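Local coordinates for protein enoyl-CoA hydratase subunit I (Geobacillus kaustophilus, PDB 2QQ3) that probably acts as a hydro-lyase, reversibly hydrating the double bond of enoyl-CoA thioesters, at residues S2-I7 / I37-E42; R51-T56 / V94-I99; F62-D67 / N103-G108. All coordinates share one frame; numbering follows the deposited sequence.

Overall arrangement
The three contacts belong to the crotonase core. Interaction 1 lies near the N-terminus, interaction 2 in the six-stranded sheet and interaction 3 in the smaller four-stranded sheet. Interaction 1 closes before interaction 2 opens along the chain; the segments of interactions 2 and 3 alternate. Helix 31-46 leads from interaction 1 into strand 52-57, and its V41 packs on V94, I53, M98 and L55, with centres about 14 Å apart. Strands 52-57 and 98-102 continue into 63-64 and 105-107. At this corner F62 packs on L55 and T56, and N103 lies beside T56; the centres are about 19 Å apart. The corner leads to A66 and helix 109-116, where crotonases usually have the oxyanion hole.

Interaction 1 of 3, residues S2-I7 / I37-E42; sequences SEFVSI and IVAAVE
With chi1 at 65°, I7 places its CG1 between its own backbone N and carbonyl carbon, and the near-straight chi2 of 172° carries CD1 out to helix 31-46. There CD1 lies 3.8 Å from A40 CB and 3.9 Å from the backbone N of I37. The other branch, I7 CG2, meets I37 CG1 at 4.1 Å, and the two isoleucine side chains cross obliquely. F4 reaches the same helix by the far corner of its ring. F4 CZ is 4.0 Å from A40 CB and 4.3 Å from A39 CB. The A39 methyl lies at the ring edge, near its plane. I7 CD1 sits over the centre of one ring face, 4.0 Å above the plane. The A40 methyl, the ring corner and the I7 methyl meet in one cluster.

This is packing of the N-terminal segment, just ahead of strand 7-12, on helix 31-46. L20 of strand 15-20 touches both I7 and I37, and A40 packs on I18 of the same strand. E36 adds a polar tie, accepting a hydrogen bond from S6 N.

No hydrogen bond joins the two segments. Between them the contact is held by dispersion and by burial of apolar surface, and the small alanine side chains probably let F4 and I7 come close to the helix backbone.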
ATOM      1  N   SER C   2     -37.795  19.505  10.923  1.00 94.55           N
ATOM      2  CA  SER C   2     -38.333  18.683  12.044  1.00 94.13           C
ATOM      3  C   SER C   2     -38.204  17.197  11.742  1.00 92.38           C
ATOM      4  O   SER C   2     -38.589  16.353  12.554  1.00 94.28           O
ATOM      5  CB  SER C   2     -39.804  19.021  12.293  1.00 95.89           C
ATOM      6  OG  SER C   2     -40.584  18.798  11.132  1.00 97.45           O
ATOM      7  N   GLU C   3     -37.667  16.879  10.570  1.00 89.22           N
ATOM      8  CA  GLU C   3     -37.503  15.486  10.190  1.00 83.55           C
ATOM      9  C   GLU C   3     -36.202  14.924  10.755  1.00 77.01           C
ATOM     10  O   GLU C   3     -35.255  14.627  10.024  1.00 76.51           O
ATOM     11  CB  GLU C   3     -37.538  15.332   8.669  1.00 88.41           C
ATOM     12  CG  GLU C   3     -37.920  13.934   8.216  1.00 94.60           C
ATOM     13  CD  GLU C   3     -38.054  13.823   6.710  1.00 98.21           C
ATOM     14  OE1 GLU C   3     -37.034  13.989   6.007  1.00 99.62           O
ATOM     15  OE2 GLU C   3     -39.180  13.572   6.231  1.00 99.80           O
ATOM     16  N   PHE C   4     -36.175  14.819  12.079  1.00 66.26           N
ATOM     17  CA  PHE C   4     -35.063  14.267  12.848  1.00 57.06           C
ATOM     18  C   PHE C   4     -35.742  13.742  14.098  1.00 51.85           C
ATOM     19  O   PHE C   4     -36.037  14.507  15.017  1.00 50.77           O
ATOM     20  CB  PHE C   4     -34.040  15.337  13.249  1.00 54.77           C
ATOM     21  CG  PHE C   4     -32.927  15.534  12.253  1.00 47.97           C
ATOM     22  CD1 PHE C   4     -32.497  14.487  11.445  1.00 41.52           C
ATOM     23  CD2 PHE C   4     -32.288  16.765  12.145  1.00 45.35           C
ATOM     24  CE1 PHE C   4     -31.446  14.663  10.544  1.00 39.94           C
ATOM     25  CE2 PHE C   4     -31.237  16.948  11.248  1.00 46.42           C
ATOM     26  CZ  PHE C   4     -30.817  15.894  10.447  1.00 39.87           C
ATOM     27  N   VAL C   5     -36.008  12.442  14.126  1.00 42.98           N
ATOM     28  CA  VAL C   5     -36.680  11.847  15.268  1.00 39.79           C
ATOM     29  C   VAL C   5     -35.728  11.132  16.217  1.00 36.83           C
ATOM     30  O   VAL C   5     -36.159  10.600  17.240  1.00 38.61           O
ATOM     31  CB  VAL C   5     -37.764  10.844  14.809  1.00 37.69           C
ATOM     32  CG1 VAL C   5     -38.730  11.524  13.860  1.00 41.35           C
ATOM     33  CG2 VAL C   5     -37.120   9.640  14.145  1.00 35.84           C
ATOM     34  N   SER C   6     -34.439  11.119  15.891  1.00 31.11           N
ATOM     35  CA  SER C   6     -33.471  10.435  16.741  1.00 26.09           C
ATOM     36  C   SER C   6     -32.345  11.317  17.256  1.00 21.40           C
ATOM     37  O   SER C   6     -31.572  10.897  18.116  1.00 19.31           O
ATOM     38  CB  SER C   6     -32.881   9.242  15.995  1.00 27.13           C
ATOM     39  OG  SER C   6     -33.914   8.381  15.562  1.00 31.26           O
ATOM     40  N   ILE C   7     -32.241  12.529  16.721  1.00 17.42           N
ATOM     41  CA  ILE C   7     -31.207  13.456  17.156  1.00 16.11           C
ATOM     42  C   ILE C   7     -31.738  14.879  17.213  1.00 20.94           C
ATOM     43  O   ILE C   7     -32.846  15.162  16.756  1.00 19.46           O
ATOM     44  CB  ILE C   7     -29.967  13.427  16.216  1.00 21.00           C
ATOM     45  CG1 ILE C   7     -30.340  13.919  14.816  1.00 17.83           C
ATOM     46  CG2 ILE C   7     -29.420  12.011  16.120  1.00 14.15           C
ATOM     47  CD1 ILE C   7     -29.140  14.084  13.915  1.00 13.86           C
ATOM     48  N   ILE C  37     -27.492  11.135  11.893  1.00 16.94           N
ATOM     49  CA  ILE C  37     -26.233  11.724  12.339  1.00 14.52           C
ATOM     50  C   ILE C  37     -25.436  12.192  11.125  1.00 15.34           C
ATOM     51  O   ILE C  37     -24.956  13.328  11.082  1.00 17.76           O
ATOM     52  CB  ILE C  37     -25.376  10.708  13.134  1.00 14.38           C
ATOM     53  CG1 ILE C  37     -26.073  10.354  14.452  1.00 15.64           C
ATOM     54  CG2 ILE C  37     -23.992  11.302  13.411  1.00 12.54           C
ATOM     55  CD1 ILE C  37     -25.423   9.209  15.222  1.00 16.48           C
ATOM     56  N   VAL C  38     -25.303  11.314  10.134  1.00 16.16           N
ATOM     57  CA  VAL C  38     -24.556  11.650   8.923  1.00 22.05           C
ATOM     58  C   VAL C  38     -25.149  12.864   8.200  1.00 19.06           C
ATOM     59  O   VAL C  38     -24.410  13.745   7.758  1.00 18.26           O
ATOM     60  CB  VAL C  38     -24.499  10.452   7.945  1.00 24.55           C
ATOM     61  CG1 VAL C  38     -23.781  10.854   6.668  1.00 25.79           C
ATOM     62  CG2 VAL C  38     -23.773   9.281   8.599  1.00 24.34           C
ATOM     63  N   ALA C  39     -26.474  12.915   8.079  1.00 17.62           N
ATOM     64  CA  ALA C  39     -27.115  14.047   7.412  1.00 15.80           C
ATOM     65  C   ALA C  39     -26.790  15.352   8.139  1.00 16.37           C
ATOM     66  O   ALA C  39     -26.429  16.348   7.516  1.00 17.92           O
ATOM     67  CB  ALA C  39     -28.626  13.842   7.355  1.00 17.09           C
ATOM     68  N   ALA C  40     -26.912  15.344   9.460  1.00 13.70           N
ATOM     69  CA  ALA C  40     -26.633  16.536  10.251  1.00 13.33           C
ATOM     70  C   ALA C  40     -25.151  16.905  10.212  1.00 18.68           C
ATOM     71  O   ALA C  40     -24.801  18.082  10.100  1.00 16.51           O
ATOM     72  CB  ALA C  40     -27.092  16.325  11.695  1.00 16.59           C
ATOM     73  N   VAL C  41     -24.270  15.911  10.304  1.00 16.55           N
ATOM     74  CA  VAL C  41     -22.849  16.217  10.268  1.00 16.27           C
ATOM     75  C   VAL C  41     -22.450  16.784   8.910  1.00 15.91           C
ATOM     76  O   VAL C  41     -21.680  17.741   8.836  1.00 16.83           O
ATOM     77  CB  VAL C  41     -21.986  14.973  10.560  1.00 19.83           C
ATOM     78  CG1 VAL C  41     -20.517  15.303  10.357  1.00 18.37           C
ATOM     79  CG2 VAL C  41     -22.215  14.509  11.982  1.00 15.18           C
ATOM     80  N   GLU C  42     -22.968  16.199   7.835  1.00 15.31           N
ATOM     81  CA  GLU C  42     -22.622  16.680   6.501  1.00 17.25           C
ATOM     82  C   GLU C  42     -23.132  18.101   6.274  1.00 19.21           C
ATOM     83  O   GLU C  42     -22.486  18.894   5.585  1.00 21.65           O
ATOM     84  CB  GLU C  42     -23.168  15.739   5.418  1.00 16.52           C
ATOM     85  CG  GLU C  42     -22.593  14.325   5.474  1.00 15.70           C
ATOM     86  CD  GLU C  42     -22.910  13.504   4.233  1.00 19.74           C
ATOM     87  OE1 GLU C  42     -23.999  13.688   3.652  1.00 23.28           O
ATOM     88  OE2 GLU C  42     -22.073  12.660   3.846  1.00 21.63           O
TER

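Interaction 2 of 3, residues R51-T56 / V94-I99; sequences RVIVLT and VKTPMI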
ATOM      1  N   ARG C  51     -17.373  25.907  12.160  1.00 15.55           N
ATOM      2  CA  ARG C  51     -15.962  25.542  12.112  1.00 14.41           C
ATOM      3  C   ARG C  51     -15.592  24.307  12.936  1.00 15.53           C
ATOM      4  O   ARG C  51     -14.499  23.756  12.777  1.00 14.74           O
ATOM      5  CB  ARG C  51     -15.106  26.729  12.570  1.00 15.20           C
ATOM      6  CG  ARG C  51     -15.190  27.957  11.671  1.00 22.99           C
ATOM      7  CD  ARG C  51     -14.160  28.996  12.086  1.00 28.83           C
ATOM      8  NE  ARG C  51     -14.142  30.161  11.205  1.00 38.13           N
ATOM      9  CZ  ARG C  51     -13.268  31.163  11.307  1.00 41.92           C
ATOM     10  NH1 ARG C  51     -12.334  31.145  12.251  1.00 41.41           N
ATOM     11  NH2 ARG C  51     -13.323  32.183  10.462  1.00 38.16           N
ATOM     12  N   VAL C  52     -16.489  23.887  13.821  1.00 13.63           N
ATOM     13  CA  VAL C  52     -16.245  22.725  14.676  1.00 11.65           C
ATOM     14  C   VAL C  52     -17.571  22.043  14.982  1.00 14.49           C
ATOM     15  O   VAL C  52     -18.580  22.714  15.214  1.00 14.50           O
ATOM     16  CB  VAL C  52     -15.593  23.137  16.023  1.00 12.90           C
ATOM     17  CG1 VAL C  52     -15.382  21.915  16.895  1.00 14.03           C
ATOM     18  CG2 VAL C  52     -14.271  23.838  15.775  1.00 14.49           C
ATOM     19  N   ILE C  53     -17.562  20.715  14.988  1.00  9.83           N
ATOM     20  CA  ILE C  53     -18.760  19.926  15.259  1.00 11.73           C
ATOM     21  C   ILE C  53     -18.584  19.123  16.549  1.00 14.88           C
ATOM     22  O   ILE C  53     -17.540  18.517  16.776  1.00 16.46           O
ATOM     23  CB  ILE C  53     -19.039  18.942  14.096  1.00 12.53           C
ATOM     24  CG1 ILE C  53     -19.267  19.724  12.799  1.00 13.61           C
ATOM     25  CG2 ILE C  53     -20.238  18.063  14.428  1.00 12.57           C
ATOM     26  CD1 ILE C  53     -19.446  18.841  11.572  1.00 13.35           C
ATOM     27  N   VAL C  54     -19.616  19.117  17.384  1.00 14.48           N
ATOM     28  CA  VAL C  54     -19.570  18.392  18.645  1.00 16.91           C
ATOM     29  C   VAL C  54     -20.679  17.353  18.708  1.00 16.96           C
ATOM     30  O   VAL C  54     -21.851  17.668  18.487  1.00 18.19           O
ATOM     31  CB  VAL C  54     -19.728  19.352  19.852  1.00 16.26           C
ATOM     32  CG1 VAL C  54     -19.943  18.554  21.138  1.00 14.89           C
ATOM     33  CG2 VAL C  54     -18.491  20.229  19.982  1.00 16.77           C
ATOM     34  N   LEU C  55     -20.301  16.115  18.998  1.00 11.48           N
ATOM     35  CA  LEU C  55     -21.270  15.034  19.119  1.00 12.87           C
ATOM     36  C   LEU C  55     -21.355  14.651  20.588  1.00 13.82           C
ATOM     37  O   LEU C  55     -20.331  14.562  21.265  1.00 13.88           O
ATOM     38  CB  LEU C  55     -20.827  13.802  18.326  1.00 12.12           C
ATOM     39  CG  LEU C  55     -20.484  13.911  16.836  1.00 21.07           C
ATOM     40  CD1 LEU C  55     -20.168  12.520  16.300  1.00 18.55           C
ATOM     41  CD2 LEU C  55     -21.647  14.513  16.067  1.00 17.66           C
ATOM     42  N   THR C  56     -22.570  14.431  21.079  1.00 15.07           N
ATOM     43  CA  THR C  56     -22.761  14.010  22.466  1.00 13.06           C
ATOM     44  C   THR C  56     -24.123  13.343  22.605  1.00 17.08           C
ATOM     45  O   THR C  56     -24.945  13.403  21.689  1.00 14.74           O
ATOM     46  CB  THR C  56     -22.663  15.201  23.455  1.00 18.43           C
ATOM     47  OG1 THR C  56     -22.470  14.696  24.784  1.00 14.99           O
ATOM     48  CG2 THR C  56     -23.939  16.045  23.421  1.00 15.24           C
ATOM     49  N   VAL C  94     -15.538  13.522   6.755  1.00 16.79           N
ATOM     50  CA  VAL C  94     -15.957  14.879   7.096  1.00 17.19           C
ATOM     51  C   VAL C  94     -14.701  15.711   7.334  1.00 17.49           C
ATOM     52  O   VAL C  94     -13.869  15.361   8.165  1.00 16.75           O
ATOM     53  CB  VAL C  94     -16.818  14.905   8.370  1.00 17.48           C
ATOM     54  CG1 VAL C  94     -17.009  16.339   8.832  1.00 11.57           C
ATOM     55  CG2 VAL C  94     -18.167  14.260   8.096  1.00 23.89           C
ATOM     56  N   LYS C  95     -14.565  16.822   6.620  1.00 12.50           N
ATOM     57  CA  LYS C  95     -13.371  17.641   6.770  1.00 16.12           C
ATOM     58  C   LYS C  95     -13.369  18.607   7.947  1.00 15.61           C
ATOM     59  O   LYS C  95     -12.311  19.000   8.421  1.00 13.71           O
ATOM     60  CB  LYS C  95     -13.083  18.393   5.469  1.00 17.01           C
ATOM     61  CG  LYS C  95     -12.720  17.458   4.314  1.00 21.27           C
ATOM     62  CD  LYS C  95     -12.032  18.208   3.179  1.00 27.01           C
ATOM     63  CE  LYS C  95     -11.805  17.307   1.975  1.00 27.41           C
ATOM     64  NZ  LYS C  95     -10.915  16.155   2.282  1.00 31.21           N
ATOM     65  N   THR C  96     -14.550  18.981   8.424  1.00 13.08           N
ATOM     66  CA  THR C  96     -14.643  19.893   9.556  1.00 13.90           C
ATOM     67  C   THR C  96     -14.178  19.192  10.830  1.00 11.79           C
ATOM     68  O   THR C  96     -14.460  18.008  11.029  1.00 13.40           O
ATOM     69  CB  THR C  96     -16.103  20.365   9.754  1.00 14.95           C
ATOM     70  OG1 THR C  96     -16.514  21.123   8.611  1.00 13.04           O
ATOM     71  CG2 THR C  96     -16.233  21.223  11.003  1.00 10.56           C
ATOM     72  N   PRO C  97     -13.433  19.901  11.697  1.00 13.09           N
ATOM     73  CA  PRO C  97     -12.973  19.269  12.939  1.00 12.44           C
ATOM     74  C   PRO C  97     -14.175  18.722  13.713  1.00 16.35           C
ATOM     75  O   PRO C  97     -15.209  19.390  13.821  1.00 14.20           O
ATOM     76  CB  PRO C  97     -12.282  20.415  13.668  1.00 11.31           C
ATOM     77  CG  PRO C  97     -11.682  21.200  12.531  1.00 16.74           C
ATOM     78  CD  PRO C  97     -12.820  21.235  11.531  1.00 10.32           C
ATOM     79  N   MET C  98     -14.046  17.506  14.232  1.00 14.46           N
ATOM     80  CA  MET C  98     -15.126  16.874  14.985  1.00 13.95           C
ATOM     81  C   MET C  98     -14.671  16.444  16.371  1.00 16.26           C
ATOM     82  O   MET C  98     -13.609  15.841  16.527  1.00 16.18           O
ATOM     83  CB  MET C  98     -15.645  15.640  14.256  1.00 17.48           C
ATOM     84  CG  MET C  98     -16.370  15.918  12.964  1.00 27.16           C
ATOM     85  SD  MET C  98     -17.104  14.393  12.353  1.00 40.32           S
ATOM     86  CE  MET C  98     -18.481  14.238  13.482  1.00 24.68           C
ATOM     87  N   ILE C  99     -15.488  16.745  17.374  1.00 12.30           N
ATOM     88  CA  ILE C  99     -15.164  16.381  18.746  1.00 14.66           C
ATOM     89  C   ILE C  99     -16.281  15.563  19.382  1.00 13.88           C
ATOM     90  O   ILE C  99     -17.456  15.925  19.294  1.00 12.82           O
ATOM     91  CB  ILE C  99     -14.957  17.624  19.625  1.00 13.82           C
ATOM     92  CG1 ILE C  99     -13.852  18.508  19.045  1.00 14.19           C
ATOM     93  CG2 ILE C  99     -14.622  17.188  21.046  1.00 14.12           C
ATOM     94  CD1 ILE C  99     -13.705  19.847  19.763  1.00 14.73           C
TER
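I53 and M98 turn their side chains to one face of the sheet; V54 and I99 turn theirs to the other. On the first face, I53 crosses the T96 side chain at about a right angle, and its CG1 lies 3.8 Å from T96 CG2. M98 has its CG anti to the carbonyl carbon and bends at chi3 (75°). This brings M98 CE back to 3.7 Å from L55 CD1. The I99 side chain crosses V52 on a slant, with I99 CD1 3.9 Å from V52 CG1.

The backbones pair as parallel strands, 52-57 with 98-102, in the core of the crotonase fold. I53 N donates to P97 O (2.9 Å), I99 N to I53 O (2.8 Å) and L55 N to I99 O (2.9 Å). All three bonds are nearly straight. At the entry to the pairing, P97 CD rests 3.3 Å from R51 O.

T96 OG1 bonds to D45 of helix 31-46, and its methyl lies against R51 O and I53. V41 and F44 of that helix also pack on I53. V52 and V54 turn other backbone groups to strand 15-20, and M98 N bonds to D118; side chains on the two faces meet by apolar contact.

Interaction 3 of 3, residues F62-D67 / N103-G108; sequences FAAGAD and NGLALG. With EDO (1,2-ethanediol), chain O.
L105 O is gripped by two successive amides of the other segment, F62 N at 2.9 Å and A63 N at 3.0 Å. The A63 bond is the straighter, with an N-H...O angle of 167°. F62 N comes in more bent and is tilted from the carbonyl plane. L107 N returns a bond to A63 O (3.2 Å), and G65 N makes a weak one to L107 O.

N103 lies beside F62 at the start of the pairing. With CG between backbone N and carbonyl carbon (chi1 56°), its amide is turned beside the F62 backbone, N103 OD1 3.4 Å from F62 CA. OD1 also lies at the edge of the F62 ring, in its plane, and the ring and amide planes are 62° apart. This oxygen accepts a hydrogen bond from G57 N. Replacing this asparagine by an alanine would probably leave G57 N without its acceptor and a gap beside the F62 ring.

The short strands 63-64 and 105-107 run parallel in the smaller sheet, roughly perpendicular to the larger one, as in crotonases. The amide of A66, just after strand 63-64, is probably one arm of the oxyanion hole; the other is expected at the start of helix 109-116. Here A66 N gives a nearly straight bond to O2 of ethanediol (3.1 Å), probably from the crystallisation liquor.

F62 CD2 meets A106 CB at 4.0 Å, and L113 and A114 of helix 109-116 also pack on the ring.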
ATOM      1  N   PHE C  62     -23.777   7.927  25.934  1.00 12.33           N
ATOM      2  CA  PHE C  62     -23.361   8.583  24.687  1.00 12.52           C
ATOM      3  C   PHE C  62     -24.125   7.792  23.621  1.00 13.12           C
ATOM      4  O   PHE C  62     -24.928   8.338  22.872  1.00 16.99           O
ATOM      5  CB  PHE C  62     -21.845   8.431  24.499  1.00 11.78           C
ATOM      6  CG  PHE C  62     -21.312   9.010  23.204  1.00 13.90           C
ATOM      7  CD1 PHE C  62     -21.248  10.385  23.007  1.00 10.21           C
ATOM      8  CD2 PHE C  62     -20.853   8.172  22.194  1.00 12.82           C
ATOM      9  CE1 PHE C  62     -20.731  10.916  21.819  1.00 12.25           C
ATOM     10  CE2 PHE C  62     -20.337   8.695  21.005  1.00 11.67           C
ATOM     11  CZ  PHE C  62     -20.276  10.064  20.821  1.00 10.37           C
ATOM     12  N   ALA C  63     -23.880   6.486  23.599  1.00 14.51           N
ATOM     13  CA  ALA C  63     -24.538   5.551  22.694  1.00 15.18           C
ATOM     14  C   ALA C  63     -24.156   4.155  23.178  1.00 14.55           C
ATOM     15  O   ALA C  63     -23.024   3.713  22.982  1.00 14.97           O
ATOM     16  CB  ALA C  63     -24.071   5.766  21.253  1.00 16.92           C
ATOM     17  N   ALA C  64     -25.096   3.473  23.828  1.00 13.21           N
ATOM     18  CA  ALA C  64     -24.842   2.139  24.355  1.00 14.37           C
ATOM     19  C   ALA C  64     -25.096   1.057  23.321  1.00 20.05           C
ATOM     20  O   ALA C  64     -26.114   0.367  23.366  1.00 22.83           O
ATOM     21  CB  ALA C  64     -25.703   1.890  25.593  1.00 15.95           C
ATOM     22  N   GLY C  65     -24.164   0.911  22.388  1.00 19.46           N
ATOM     23  CA  GLY C  65     -24.298  -0.106  21.365  1.00 19.39           C
ATOM     24  C   GLY C  65     -25.234   0.263  20.236  1.00 17.13           C
ATOM     25  O   GLY C  65     -25.640   1.414  20.089  1.00 16.13           O
ATOM     26  N   ALA C  66     -25.578  -0.740  19.437  1.00 18.11           N
ATOM     27  CA  ALA C  66     -26.471  -0.556  18.305  1.00 20.13           C
ATOM     28  C   ALA C  66     -27.835  -1.158  18.618  1.00 20.99           C
ATOM     29  O   ALA C  66     -28.024  -1.813  19.652  1.00 22.16           O
ATOM     30  CB  ALA C  66     -25.878  -1.224  17.069  1.00 18.35           C
ATOM     31  N   ASP C  67     -28.787  -0.928  17.725  1.00 18.73           N
ATOM     32  CA  ASP C  67     -30.128  -1.471  17.893  1.00 21.60           C
ATOM     33  C   ASP C  67     -30.007  -2.945  17.543  1.00 21.76           C
ATOM     34  O   ASP C  67     -29.968  -3.301  16.368  1.00 20.46           O
ATOM     35  CB  ASP C  67     -31.100  -0.792  16.927  1.00 18.44           C
ATOM     36  CG  ASP C  67     -32.539  -1.201  17.168  1.00 24.46           C
ATOM     37  OD1 ASP C  67     -32.787  -2.407  17.388  1.00 23.57           O
ATOM     38  OD2 ASP C  67     -33.422  -0.320  17.128  1.00 31.10           O
ATOM     39  N   ASN C 103     -20.398  11.569  27.206  1.00 15.40           N
ATOM     40  CA  ASN C 103     -21.023  11.752  28.513  1.00 18.24           C
ATOM     41  C   ASN C 103     -21.241  10.476  29.323  1.00 19.25           C
ATOM     42  O   ASN C 103     -21.500  10.539  30.527  1.00 27.29           O
ATOM     43  CB  ASN C 103     -22.363  12.481  28.340  1.00 16.97           C
ATOM     44  CG  ASN C 103     -23.300  11.760  27.394  1.00 15.78           C
ATOM     45  OD1 ASN C 103     -22.982  11.556  26.218  1.00 14.69           O
ATOM     46  ND2 ASN C 103     -24.462  11.362  27.903  1.00 12.44           N
ATOM     47  N   GLY C 104     -21.141   9.319  28.682  1.00 17.38           N
ATOM     48  CA  GLY C 104     -21.342   8.078  29.412  1.00 21.17           C
ATOM     49  C   GLY C 104     -20.987   6.861  28.583  1.00 23.81           C
ATOM     50  O   GLY C 104     -20.018   6.890  27.826  1.00 23.78           O
ATOM     51  N   LEU C 105     -21.774   5.797  28.714  1.00 19.45           N
ATOM     52  CA  LEU C 105     -21.531   4.570  27.963  1.00 16.73           C
ATOM     53  C   LEU C 105     -21.358   4.810  26.466  1.00 16.48           C
ATOM     54  O   LEU C 105     -22.184   5.466  25.831  1.00 14.72           O
ATOM     55  CB  LEU C 105     -22.681   3.573  28.156  1.00 17.42           C
ATOM     56  CG  LEU C 105     -22.854   2.822  29.480  1.00 20.49           C
ATOM     57  CD1 LEU C 105     -24.087   1.927  29.385  1.00 16.14           C
ATOM     58  CD2 LEU C 105     -21.624   1.979  29.776  1.00 18.90           C
ATOM     59  N   ALA C 106     -20.273   4.272  25.919  1.00 11.81           N
ATOM     60  CA  ALA C 106     -19.977   4.354  24.488  1.00 10.89           C
ATOM     61  C   ALA C 106     -19.508   2.941  24.130  1.00  9.94           C
ATOM     62  O   ALA C 106     -18.307   2.656  24.105  1.00 14.03           O
ATOM     63  CB  ALA C 106     -18.875   5.368  24.225  1.00  8.00           C
ATOM     64  N   LEU C 107     -20.468   2.059  23.867  1.00 13.77           N
ATOM     65  CA  LEU C 107     -20.187   0.661  23.555  1.00 12.47           C
ATOM     66  C   LEU C 107     -20.528   0.288  22.112  1.00 14.88           C
ATOM     67  O   LEU C 107     -21.439   0.855  21.521  1.00 14.60           O
ATOM     68  CB  LEU C 107     -20.982  -0.238  24.506  1.00 12.08           C
ATOM     69  CG  LEU C 107     -20.923   0.145  25.991  1.00 18.80           C
ATOM     70  CD1 LEU C 107     -21.756  -0.842  26.803  1.00 18.51           C
ATOM     71  CD2 LEU C 107     -19.472   0.154  26.471  1.00 19.95           C
ATOM     72  N   GLY C 108     -19.800  -0.682  21.559  1.00 15.91           N
ATOM     73  CA  GLY C 108     -20.046  -1.110  20.192  1.00 14.71           C
ATOM     74  C   GLY C 108     -20.075   0.083  19.254  1.00 16.68           C
ATOM     75  O   GLY C 108     -19.128   0.865  19.210  1.00 14.17           O
TER
HETATM   76  C1  EDO O2004     -24.271  -4.466  22.176  1.00 27.35           C
HETATM   77  O1  EDO O2004     -24.855  -3.302  22.766  1.00 27.32           O
HETATM   78  C2  EDO O2004     -23.414  -4.068  20.969  1.00 25.35           C
HETATM   79  O2  EDO O2004     -24.243  -3.515  19.945  1.00 25.00           O